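Local structure of rutinosidase (6I1A) at residues Ala49-Trp53 against Glu150-His154; Ala98-Asp102 against Gln169-Val174; Val143-Ile148 against Asn193-Asn199; Tyr156-Asn160 against His214-Val219. The protein hydrolyses rutinosides as a secreted family 5 glycoside hydrolase, and is predicted to release glucose from the non-reducing ends of (1->3)-beta-glucans. All coordinates share one frame; numbering follows the deposited sequence. Where two conformers were deposited one is given.

Interaction 1 (Ala49-Trp53 against Glu150-His154); sequences ASDEW and EATGH. With EDO (1,2-ethanediol), chain V; EDO (1,2-ethanediol), chain I.
Trp53 spreads its indole against the 150-154 loop, and His154 meets it edge-on in a T-shaped pair: His154 CE1 stands over the indole face, 3.7 Å from Trp53 CH2, with the ring planes at 73°. Trp53 lies in the first turn of helix 52-59, and its CG, anti to the backbone N (chi1 -177°), carries the ring toward the loop. Ala151 is small enough to fill the angle between the two rings; its CB is 3.6 Å from Trp53 CB and also sits over the centre of the imidazole. Glu150, fully stretched as far as its carboxylate, runs alongside the indole in the same direction, Glu150 CD 3.6 Å from Trp53 CZ3. Its OE1 accepts from His154 ND1 at 2.6 Å, a nearly straight bond in the imidazole plane, while Tyr97 and Gly141 hold its OE2.

The other half of the contact is polar. Ala151 to His154 make a type II turn, with Gly153 at its positive-phi corner. Asp51 is the N-cap of the helix: with CG between the backbone N and the carbonyl carbon (chi1 54°), OD1 takes Gly54 N and OD2 offers its anti lone pair to Thr152 N at 2.8 Å. Ser50 OG and Thr152 OG1 share a hydrogen bond, also 2.8 Å. Water 2 accepts from Trp53 N and donates to Glu150 O.

The chemistry implies that Asp51 ties the helix start and the turn together, and that Glu150 fixes the imidazole's rotation and would probably polarise it, leaving a C-H edge facing the indole.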
# COMPACT_ATOMS: atom_id res chain seq x y z
N ALA A 49 -14.83 23.13 16.48
CA ALA A 49 -15.09 21.67 16.53
C ALA A 49 -14.42 20.98 15.32
O ALA A 49 -14.36 21.54 14.22
CB ALA A 49 -16.58 21.44 16.50
N SER A 50 -14.05 19.74 15.53
CA SER A 50 -13.47 18.89 14.47
C SER A 50 -14.56 18.24 13.63
O SER A 50 -14.25 17.82 12.51
CB SER A 50 -12.57 17.86 15.00
OG SER A 50 -13.28 16.94 15.84
N ASP A 51 -15.81 18.18 14.13
CA ASP A 51 -16.86 17.29 13.57
C ASP A 51 -18.21 17.99 13.57
O ASP A 51 -18.41 19.01 14.25
CB ASP A 51 -16.87 15.98 14.33
CG ASP A 51 -17.02 16.07 15.84
OD1 ASP A 51 -17.20 17.25 16.38
OD2 ASP A 51 -16.95 15.00 16.52
N GLU A 52 -19.13 17.47 12.77
CA GLU A 52 -20.50 17.96 12.69
C GLU A 52 -21.11 17.86 14.10
O GLU A 52 -21.86 18.81 14.49
CB GLU A 52 -21.31 17.15 11.67
CG GLU A 52 -22.77 17.59 11.59
CD GLU A 52 -23.62 16.90 10.56
OE1 GLU A 52 -23.09 16.23 9.67
OE2 GLU A 52 -24.87 17.11 10.68
N TRP A 53 -20.89 16.77 14.79
CA TRP A 53 -21.37 16.54 16.19
C TRP A 53 -21.06 17.77 17.05
O TRP A 53 -21.96 18.37 17.65
CB TRP A 53 -20.73 15.27 16.72
CG TRP A 53 -21.18 14.88 18.10
CD1 TRP A 53 -20.81 15.44 19.28
CD2 TRP A 53 -21.97 13.71 18.45
NE1 TRP A 53 -21.34 14.74 20.34
CE2 TRP A 53 -22.05 13.68 19.86
CE3 TRP A 53 -22.63 12.73 17.71
CZ2 TRP A 53 -22.79 12.70 20.54
CZ3 TRP A 53 -23.30 11.73 18.38
CH2 TRP A 53 -23.38 11.73 19.77
N GLU A 150 -19.87 9.32 12.56
CA GLU A 150 -20.84 9.84 13.57
C GLU A 150 -20.18 11.06 14.22
O GLU A 150 -20.82 12.10 14.38
CB GLU A 150 -21.16 8.85 14.70
CG GLU A 150 -22.03 9.52 15.79
CD GLU A 150 -22.47 8.54 16.85
OE1 GLU A 150 -21.69 8.06 17.69
OE2 GLU A 150 -23.69 8.19 16.81
N ALA A 151 -18.96 10.90 14.72
CA ALA A 151 -18.22 11.94 15.47
C ALA A 151 -16.77 11.51 15.67
O ALA A 151 -16.46 10.30 15.74
CB ALA A 151 -18.85 12.19 16.82
N THR A 152 -15.91 12.53 15.82
CA THR A 152 -14.51 12.27 16.15
C THR A 152 -14.39 11.42 17.39
O THR A 152 -15.03 11.76 18.44
CB THR A 152 -13.73 13.58 16.29
OG1 THR A 152 -13.92 14.34 15.12
CG2 THR A 152 -12.26 13.32 16.53
N GLY A 153 -13.63 10.35 17.38
CA GLY A 153 -13.38 9.51 18.54
C GLY A 153 -14.48 8.50 18.82
O GLY A 153 -14.31 7.75 19.79
N HIS A 154 -15.49 8.33 17.95
CA HIS A 154 -16.59 7.36 18.18
C HIS A 154 -16.39 6.10 17.35
O HIS A 154 -16.51 6.17 16.11
CB HIS A 154 -17.96 7.95 17.88
CG HIS A 154 -18.41 9.05 18.78
ND1 HIS A 154 -19.77 9.37 18.89
CD2 HIS A 154 -17.75 9.93 19.56
CE1 HIS A 154 -19.88 10.43 19.67
NE2 HIS A 154 -18.69 10.80 20.14
C1 EDO V . -26.07 7.62 18.90
O1 EDO V . -26.93 6.77 19.71
C2 EDO V . -24.92 8.35 19.60
O2 EDO V . -23.68 7.59 19.84
C1 EDO I . -12.36 14.47 11.88
O1 EDO I . -13.11 13.52 12.58
C2 EDO I . -10.98 14.39 12.28
O2 EDO I . -10.76 14.85 13.62
O HOH W 1 -16.36 14.21 19.04
O HOH W 2 -19.95 14.38 13.29

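Interaction 2 (Ala98-Asp102 against Gln169-Val174); sequences AAWID and QVIDQV
Trp100 and Ile101, in the loop that follows strand 90-95 of the TIM barrel, press against one side of helix 161-179, which follows the next strand, 131-136. Val170, Gln173 and Val174, spaced at the turns of the helix, give that side its relief. Trp100 is the broad surface in the match. Its flat face receives Val174, whose CG2 methyl comes down over the six-membered ring, 3.6 Å from the centroid and only 11° off the normal, a clear CH-pi contact. Ala99 CB lies across the opposite face, nearer its rim. Thr95 takes the indole N-H, and Phe177 adds an edge-to-face contact.

Ile101 supplies the second fit. Its CG1 lies between the backbone N and the carbonyl carbon (chi1 72°), which sets both branches against Val170, with CG2 of Ile101 above the helix backbone. The Val170 CG2 methyl is the bump received in the fork: it lies 3.6 Å from Ile101 CD1. The other methyl, Val170 CG1, covers the root of the indole at 4.0 Å from Trp100 CB. A beta-branched valine suits position 170 because it can turn a separate methyl to each of these two neighbours.

At the solvent side Gln173 folds back at chi2 (-62°), laying its CB beside the indole atom CE3 and sliding past the indole in the opposite direction. Gln173 CG rests 3.5 Å from the carbonyl oxygen Trp100 O.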
# COMPACT_ATOMS: atom_id res chain seq x y z
N ALA A 98 -29.02 10.53 11.34
CA ALA A 98 -30.00 11.39 12.04
C ALA A 98 -31.02 11.94 11.06
O ALA A 98 -32.05 12.51 11.48
CB ALA A 98 -29.29 12.47 12.80
N ALA A 99 -30.80 11.86 9.75
CA ALA A 99 -31.81 12.19 8.74
C ALA A 99 -32.99 11.20 8.89
O ALA A 99 -34.12 11.52 8.44
CB ALA A 99 -31.22 12.12 7.36
N TRP A 100 -32.69 10.00 9.37
CA TRP A 100 -33.58 8.82 9.24
C TRP A 100 -34.22 8.50 10.58
O TRP A 100 -35.40 8.03 10.58
CB TRP A 100 -32.82 7.63 8.63
CG TRP A 100 -32.23 7.98 7.30
CD1 TRP A 100 -30.92 8.32 7.05
CD2 TRP A 100 -32.91 8.08 6.05
NE1 TRP A 100 -30.76 8.59 5.74
CE2 TRP A 100 -31.96 8.47 5.09
CE3 TRP A 100 -34.22 7.84 5.61
CZ2 TRP A 100 -32.30 8.64 3.74
CZ3 TRP A 100 -34.54 8.03 4.30
CH2 TRP A 100 -33.58 8.42 3.37
N ILE A 101 -33.49 8.64 11.66
CA ILE A 101 -33.99 8.32 13.03
C ILE A 101 -33.52 9.41 13.96
O ILE A 101 -32.47 10.03 13.74
CB ILE A 101 -33.53 6.96 13.51
CG1 ILE A 101 -32.06 6.88 13.85
CG2 ILE A 101 -34.03 5.87 12.56
CD1 ILE A 101 -31.69 5.58 14.65
N ASP A 102 -34.29 9.66 15.01
CA ASP A 102 -33.97 10.71 15.99
C ASP A 102 -33.68 10.03 17.31
O ASP A 102 -34.67 9.69 18.06
CB ASP A 102 -35.14 11.67 16.08
CG ASP A 102 -34.89 12.82 16.98
OD1 ASP A 102 -33.96 12.77 17.78
OD2 ASP A 102 -35.62 13.83 16.80
N GLN A 169 -32.93 -0.07 12.14
CA GLN A 169 -34.07 0.87 12.08
C GLN A 169 -33.84 1.95 11.03
O GLN A 169 -34.75 2.31 10.24
CB GLN A 169 -34.35 1.47 13.47
CG GLN A 169 -34.93 0.44 14.43
CD GLN A 169 -35.30 1.07 15.74
OE1 GLN A 169 -35.74 2.19 15.79
NE2 GLN A 169 -35.15 0.29 16.79
N VAL A 170 -32.61 2.43 10.94
CA VAL A 170 -32.27 3.45 9.90
C VAL A 170 -32.49 2.84 8.53
O VAL A 170 -33.12 3.48 7.64
CB VAL A 170 -30.79 3.86 10.08
CG1 VAL A 170 -30.25 4.60 8.83
CG2 VAL A 170 -30.60 4.69 11.33
N ILE A 171 -32.01 1.63 8.31
CA ILE A 171 -32.14 0.95 7.03
C ILE A 171 -33.60 0.72 6.71
O ILE A 171 -34.00 0.90 5.54
CB ILE A 171 -31.31 -0.32 7.00
CG1 ILE A 171 -29.80 -0.04 7.07
CG2 ILE A 171 -31.70 -1.19 5.83
CD1 ILE A 171 -29.26 1.11 6.33
N ASP A 172 -34.43 0.37 7.68
CA ASP A 172 -35.87 0.24 7.40
C ASP A 172 -36.43 1.55 6.88
O ASP A 172 -37.33 1.54 5.96
CB ASP A 172 -36.64 -0.16 8.65
CG ASP A 172 -36.50 -1.64 9.02
OD1 ASP A 172 -36.12 -2.44 8.16
OD2 ASP A 172 -36.81 -1.98 10.20
N GLN A 173 -36.02 2.68 7.42
CA GLN A 173 -36.51 4.01 6.95
C GLN A 173 -36.05 4.26 5.53
O GLN A 173 -36.84 4.80 4.73
CB GLN A 173 -36.08 5.13 7.89
CG GLN A 173 -36.69 5.03 9.26
CD GLN A 173 -38.20 5.15 9.19
OE1 GLN A 173 -38.75 6.05 8.53
NE2 GLN A 173 -38.84 4.27 9.93
N VAL A 174 -34.82 3.89 5.20
CA VAL A 174 -34.32 4.12 3.82
C VAL A 174 -35.10 3.23 2.85
O VAL A 174 -35.52 3.69 1.77
CB VAL A 174 -32.80 3.89 3.71
CG1 VAL A 174 -32.36 4.07 2.26
CG2 VAL A 174 -32.07 4.84 4.65

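Interaction 3 (Val143-Ile148 against Asn193-Asn199); sequences VNGLTI and NEPADNN. With NAG (2-acetamido-2-deoxy-beta-D-glucopyranose), chain F; EDO (1,2-ethanediol), chain I; EDO (1,2-ethanediol), chain K; EDO (1,2-ethanediol), chain O.
The Asn193-Glu194-Pro195 motif, which follows the fourth barrel strand (187-190), is held here by the 143-148 loop after the third. In clan GH-A enzymes of this TIM-barrel kind the glutamate of that motif is the acid/base, a role consistent with Glu194 touching Glu303 on strand 299-308. His266 bonds its OE2, and a 1,2-ethanediol bridges its two carboxylate oxygens.

The backbones meet at Val143-Asn144 and Pro195-Ala196. Ala196 N donates to Val143 O at 2.8 Å, in the carbonyl plane, and Asn144 CA approaches Ala196 O at 3.3 Å in a nearly straight C-H...O contact.

Asn144 then works with both ends of its amide. With CG between the backbone N and the carbonyl carbon (chi1 50°), OD1 reaches Leu146 N to form an Asx turn, while ND2 donates to Glu194 O at 2.9 Å. Glu194 O lies in the amide plane of Asn144, but the donor arrives above the Glu194 carbonyl plane. An asparagine suits the place because it donates to the 193-199 loop while accepting from its own. Water 3 joins Asn193 O and ND2 and accepts weakly from Asn144 ND2; Arg92 bonds Asn193 OD1.

Ile148 lays its CD1 methyl beside the carboxylate, 3.5 Å from Glu194 OE1. Asn198 carries an N-linked glycan. Next to it Asn199, its OD1 taken by Trp155 NE1, sends ND2 straight (174°) to Asn144 O at 2.8 Å.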
# COMPACT_ATOMS: atom_id res chain seq x y z
N VAL A 143 -18.68 4.54 13.28
CA VAL A 143 -18.11 3.39 12.57
C VAL A 143 -16.62 3.55 12.24
O VAL A 143 -16.06 2.57 11.71
CB VAL A 143 -18.87 3.04 11.28
CG1 VAL A 143 -20.35 2.74 11.55
CG2 VAL A 143 -18.76 4.12 10.26
N ASN A 144 -16.01 4.69 12.54
CA ASN A 144 -14.59 4.84 12.16
C ASN A 144 -13.86 5.91 12.97
O ASN A 144 -12.74 6.31 12.57
CB ASN A 144 -14.45 5.18 10.68
CG ASN A 144 -15.35 6.32 10.27
OD1 ASN A 144 -15.60 7.25 11.04
ND2 ASN A 144 -15.79 6.30 9.00
N GLY A 145 -14.39 6.38 14.09
CA GLY A 145 -13.68 7.40 14.90
C GLY A 145 -13.59 8.74 14.22
O GLY A 145 -12.87 9.61 14.73
N LEU A 146 -14.23 8.99 13.10
CA LEU A 146 -14.13 10.23 12.34
C LEU A 146 -15.49 10.91 12.33
O LEU A 146 -16.54 10.22 12.52
CB LEU A 146 -13.68 9.99 10.90
CG LEU A 146 -12.30 9.35 10.78
CD1 LEU A 146 -12.10 8.86 9.37
CD2 LEU A 146 -11.17 10.32 11.22
N THR A 147 -15.51 12.21 11.98
CA THR A 147 -16.81 12.93 11.90
C THR A 147 -17.77 12.20 10.95
O THR A 147 -19.00 12.11 11.24
CB THR A 147 -16.60 14.38 11.40
OG1 THR A 147 -17.87 15.05 11.37
CG2 THR A 147 -15.90 14.46 10.07
N ILE A 148 -17.27 11.66 9.86
CA ILE A 148 -18.13 11.07 8.82
C ILE A 148 -18.84 9.82 9.38
O ILE A 148 -19.95 9.53 8.90
CB ILE A 148 -17.36 10.75 7.55
CG1 ILE A 148 -16.12 9.91 7.80
CG2 ILE A 148 -16.99 12.06 6.85
CD1 ILE A 148 -15.51 9.27 6.54
N ASN A 193 -20.47 3.33 5.36
CA ASN A 193 -19.38 4.05 4.66
C ASN A 193 -18.12 4.00 5.48
O ASN A 193 -18.12 4.42 6.65
CB ASN A 193 -19.79 5.50 4.44
CG ASN A 193 -18.71 6.25 3.69
OD1 ASN A 193 -18.60 6.10 2.48
ND2 ASN A 193 -17.93 7.07 4.41
N GLU A 194 -17.03 3.44 4.93
CA GLU A 194 -15.68 3.45 5.50
C GLU A 194 -15.67 3.02 6.98
O GLU A 194 -15.07 3.70 7.82
CB GLU A 194 -15.00 4.80 5.27
CG GLU A 194 -14.80 5.12 3.82
CD GLU A 194 -14.10 6.46 3.59
OE1 GLU A 194 -13.63 7.12 4.54
OE2 GLU A 194 -13.88 6.78 2.35
N PRO A 195 -16.22 1.83 7.30
CA PRO A 195 -16.04 1.32 8.65
C PRO A 195 -14.56 1.03 8.90
O PRO A 195 -13.86 0.49 8.02
CB PRO A 195 -16.89 0.02 8.65
CG PRO A 195 -16.88 -0.41 7.18
CD PRO A 195 -16.90 0.88 6.41
N ALA A 196 -14.07 1.34 10.09
CA ALA A 196 -12.65 1.14 10.45
C ALA A 196 -12.55 1.04 11.96
O ALA A 196 -13.02 1.95 12.63
CB ALA A 196 -11.83 2.25 9.89
N ASP A 197 -11.92 -0.04 12.44
CA ASP A 197 -11.74 -0.25 13.88
C ASP A 197 -10.28 -0.17 14.28
O ASP A 197 -9.98 -0.44 15.49
CB ASP A 197 -12.31 -1.58 14.37
CG ASP A 197 -11.58 -2.76 13.83
OD1 ASP A 197 -10.92 -2.62 12.80
OD2 ASP A 197 -11.69 -3.87 14.42
N ASN A 198 -9.34 0.12 13.37
CA ASN A 198 -7.89 0.05 13.70
C ASN A 198 -7.20 1.32 13.25
O ASN A 198 -5.95 1.27 13.00
CB ASN A 198 -7.24 -1.16 13.10
CG ASN A 198 -5.88 -1.42 13.68
OD1 ASN A 198 -5.67 -1.25 14.88
ND2 ASN A 198 -4.92 -1.80 12.80
N ASN A 199 -7.87 2.45 13.22
CA ASN A 199 -7.33 3.73 12.70
C ASN A 199 -7.07 4.76 13.82
O ASN A 199 -7.07 5.96 13.52
CB ASN A 199 -8.22 4.27 11.59
CG ASN A 199 -9.63 4.60 12.07
OD1 ASN A 199 -10.22 3.74 12.72
ND2 ASN A 199 -10.11 5.77 11.73
C1 NAG F . -3.56 -2.02 13.29
C2 NAG F . -2.91 -3.23 12.61
C3 NAG F . -1.40 -3.26 13.04
C4 NAG F . -0.73 -1.95 12.73
C5 NAG F . -1.45 -0.84 13.46
C6 NAG F . -0.84 0.51 13.19
C7 NAG F . -4.37 -5.12 12.13
C8 NAG F . -4.92 -6.44 12.64
N2 NAG F . -3.60 -4.45 12.96
O3 NAG F . -0.76 -4.30 12.26
O4 NAG F . 0.62 -1.99 13.31
O5 NAG F . -2.83 -0.85 12.97
O6 NAG F . -1.37 1.52 14.05
O7 NAG F . -4.68 -4.69 11.01
C1 EDO I . -12.36 14.47 11.88
O1 EDO I . -13.11 13.52 12.58
C2 EDO I . -10.98 14.39 12.28
O2 EDO I . -10.76 14.85 13.62
C1 EDO K . -11.55 9.73 3.75
O1 EDO K . -12.87 9.54 4.16
C2 EDO K . -11.40 9.36 2.32
O2 EDO K . -11.45 7.93 2.08
C1 EDO O . -9.76 10.11 15.03
O1 EDO O . -8.64 11.00 15.02
C2 EDO O . -9.30 8.87 14.35
O2 EDO O . -8.07 8.35 14.84
O HOH W 3 -18.21 7.13 7.42

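Interaction 4 (Tyr156-Asn160 against His214-Val219); sequences YWFYN and HGAAWV. With NAG (2-acetamido-2-deoxy-beta-D-glucopyranose), chain D.
Tyr159 and Trp218 bury the most surface here, and the backbone of one covers the ring of the other. Tyr159 CA sits 3.4 Å from the centroid of the Trp218 six-membered ring, 6° off the normal, a CH-pi contact with Tyr159 N over the same face. Trp157 to Asn160 form a type II turn, with Tyr159 at its positive-phi corner, and this turn lies over the indole. In the conformer given, the tyrosine ring turns an edge toward the indole in an offset edge-to-face pair, its CD1 4.0 Å from Trp218 CB; its close approach to His214 in that conformer is doubtful.

Trp218 belongs to helix 213-233, an outer helix of the TIM barrel, and its CG, anti to the backbone N (chi1 -168°), throws the indole across to the turn. Trp157 takes its edge: Trp218 CD1 lies over the Trp157 face, 3.6 Å from Trp157 CZ3, planes at 84°. Val219 CG2 lies at the ring edge, 4.1 Å from Trp157 CZ3, and Ser167 OG accepts the Trp157 indole N-H. Tryptophan suits position 218 because it joins a broad apolar face to a polar edge: Trp218 NE1 donates to water 4 at 2.9 Å, which in turn donates to Trp157 O. Asn160, glycosylated through ND2, N-caps helix 161-179 by an OD1 bond to His163 N.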
# COMPACT_ATOMS: atom_id res chain seq x y z
N TYR A 156 -18.04 3.25 18.80
CA TYR A 156 -18.91 2.45 19.66
C TYR A 156 -19.82 1.50 18.89
O TYR A 156 -20.36 0.53 19.50
CB TYR A 156 -19.78 3.35 20.56
CG TYR A 156 -18.99 4.36 21.39
CD1 TYR A 156 -18.27 3.90 22.51
CD2 TYR A 156 -18.88 5.69 21.08
CE1 TYR A 156 -17.55 4.80 23.31
CE2 TYR A 156 -18.16 6.60 21.87
CZ TYR A 156 -17.47 6.12 22.96
OH TYR A 156 -16.72 7.01 23.71
N TRP A 157 -20.04 1.72 17.61
CA TRP A 157 -20.92 0.86 16.81
C TRP A 157 -20.48 -0.61 16.83
O TRP A 157 -21.32 -1.53 16.86
CB TRP A 157 -20.95 1.38 15.39
CG TRP A 157 -21.79 0.61 14.41
CD1 TRP A 157 -23.11 0.82 14.16
CD2 TRP A 157 -21.33 -0.36 13.47
NE1 TRP A 157 -23.52 -0.02 13.16
CE2 TRP A 157 -22.44 -0.72 12.68
CE3 TRP A 157 -20.10 -0.94 13.17
CZ2 TRP A 157 -22.40 -1.69 11.68
CZ3 TRP A 157 -20.04 -1.86 12.14
CH2 TRP A 157 -21.15 -2.19 11.37
N PHE A 158 -19.18 -0.87 16.76
CA PHE A 158 -18.66 -2.22 16.66
C PHE A 158 -19.09 -3.08 17.88
O PHE A 158 -18.90 -2.64 19.03
CB PHE A 158 -17.13 -2.25 16.55
CG PHE A 158 -16.66 -1.74 15.21
CD1 PHE A 158 -16.53 -2.62 14.15
CD2 PHE A 158 -16.29 -0.42 15.05
CE1 PHE A 158 -16.18 -2.15 12.89
CE2 PHE A 158 -15.87 0.03 13.80
CZ PHE A 158 -15.80 -0.85 12.74
N TYR A 159 -19.58 -4.27 17.58
CA TYR A 159 -19.88 -5.37 18.56
C TYR A 159 -20.99 -4.94 19.54
O TYR A 159 -21.12 -5.55 20.62
CB TYR A 159 -18.63 -5.73 19.37
CG TYR A 159 -17.36 -5.76 18.56
CD1 TYR A 159 -17.24 -6.56 17.45
CD2 TYR A 159 -16.28 -4.97 18.91
CE1 TYR A 159 -16.07 -6.58 16.69
CE2 TYR A 159 -15.10 -4.97 18.18
CZ TYR A 159 -15.01 -5.75 17.04
OH TYR A 159 -13.84 -5.69 16.32
N ASN A 160 -21.78 -3.94 19.19
CA ASN A 160 -22.78 -3.37 20.11
C ASN A 160 -24.18 -3.60 19.55
O ASN A 160 -24.55 -3.04 18.50
CB ASN A 160 -22.42 -1.93 20.41
CG ASN A 160 -23.41 -1.23 21.32
OD1 ASN A 160 -24.63 -1.23 21.10
ND2 ASN A 160 -22.83 -0.60 22.35
N HIS A 214 -11.59 -9.07 13.16
CA HIS A 214 -12.66 -9.01 14.17
C HIS A 214 -13.69 -7.93 13.76
O HIS A 214 -14.90 -8.18 13.79
CB HIS A 214 -12.01 -8.68 15.51
CG HIS A 214 -12.85 -8.78 16.72
ND1 HIS A 214 -13.07 -7.68 17.56
CD2 HIS A 214 -13.48 -9.84 17.29
CE1 HIS A 214 -13.81 -8.07 18.59
NE2 HIS A 214 -14.13 -9.38 18.42
N GLY A 215 -13.22 -6.72 13.45
CA GLY A 215 -14.14 -5.68 12.99
C GLY A 215 -14.82 -6.06 11.72
O GLY A 215 -16.01 -5.78 11.56
N ALA A 216 -14.10 -6.68 10.78
CA ALA A 216 -14.69 -7.11 9.51
C ALA A 216 -15.80 -8.13 9.71
O ALA A 216 -16.83 -8.10 8.98
CB ALA A 216 -13.64 -7.68 8.63
N ALA A 217 -15.71 -8.99 10.72
CA ALA A 217 -16.78 -9.96 11.01
C ALA A 217 -18.04 -9.22 11.45
O ALA A 217 -19.16 -9.67 11.09
CB ALA A 217 -16.32 -10.96 12.07
N TRP A 218 -17.93 -8.15 12.22
CA TRP A 218 -19.11 -7.40 12.66
C TRP A 218 -19.70 -6.70 11.43
O TRP A 218 -20.91 -6.64 11.26
CB TRP A 218 -18.78 -6.43 13.80
CG TRP A 218 -19.99 -5.90 14.44
CD1 TRP A 218 -20.59 -4.70 14.23
CD2 TRP A 218 -20.83 -6.61 15.36
NE1 TRP A 218 -21.71 -4.58 14.98
CE2 TRP A 218 -21.89 -5.74 15.70
CE3 TRP A 218 -20.74 -7.85 16.00
CZ2 TRP A 218 -22.89 -6.08 16.59
CZ3 TRP A 218 -21.74 -8.16 16.89
CH2 TRP A 218 -22.78 -7.30 17.19
N VAL A 219 -18.85 -6.09 10.60
CA VAL A 219 -19.36 -5.45 9.38
C VAL A 219 -20.12 -6.49 8.56
O VAL A 219 -21.19 -6.18 7.99
CB VAL A 219 -18.22 -4.82 8.57
CG1 VAL A 219 -18.71 -4.39 7.21
CG2 VAL A 219 -17.61 -3.66 9.35
C1 NAG D . -23.63 0.27 23.20
C2 NAG D . -24.11 -0.26 24.55
C3 NAG D . -24.80 0.92 25.25
C4 NAG D . -23.85 2.08 25.35
C5 NAG D . -23.33 2.55 23.99
C6 NAG D . -22.21 3.60 24.09
C7 NAG D . -24.73 -2.59 24.77
C8 NAG D . -25.83 -3.56 24.50
N2 NAG D . -25.00 -1.36 24.41
O3 NAG D . -25.07 0.51 26.64
O4 NAG D . -24.55 3.24 25.90
O5 NAG D . -22.78 1.40 23.34
O6 NAG D . -22.05 4.12 22.76
O7 NAG D . -23.65 -2.87 25.31
O HOH W 4 -23.52 -2.36 15.40

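In the fold
The connection from strand 131-136 to helix 161-179 supplies one segment to each of interactions 1, 3 and 4, in the chain order 150-154, 143-148 and 156-160 respectively, and the helix itself gives 169-174 to interaction 2. The earlier partners are 49-53 and 98-102, the later ones 193-199 and 214-219. Interaction 3 stands between interactions 1 and 4, with centres about 11 Å from each, whereas those two are about 19 Å apart. Gly145 probably bonds Gly153 and His154 to link interactions 1 and 3, and Phe158 packs on Val143 to link 3 and 4. Interaction 2 stays separate, its centre about 19 Å from the others. One long barrel loop thus meets helix 52-59, the Asn-Glu-Pro loop and helix 213-233.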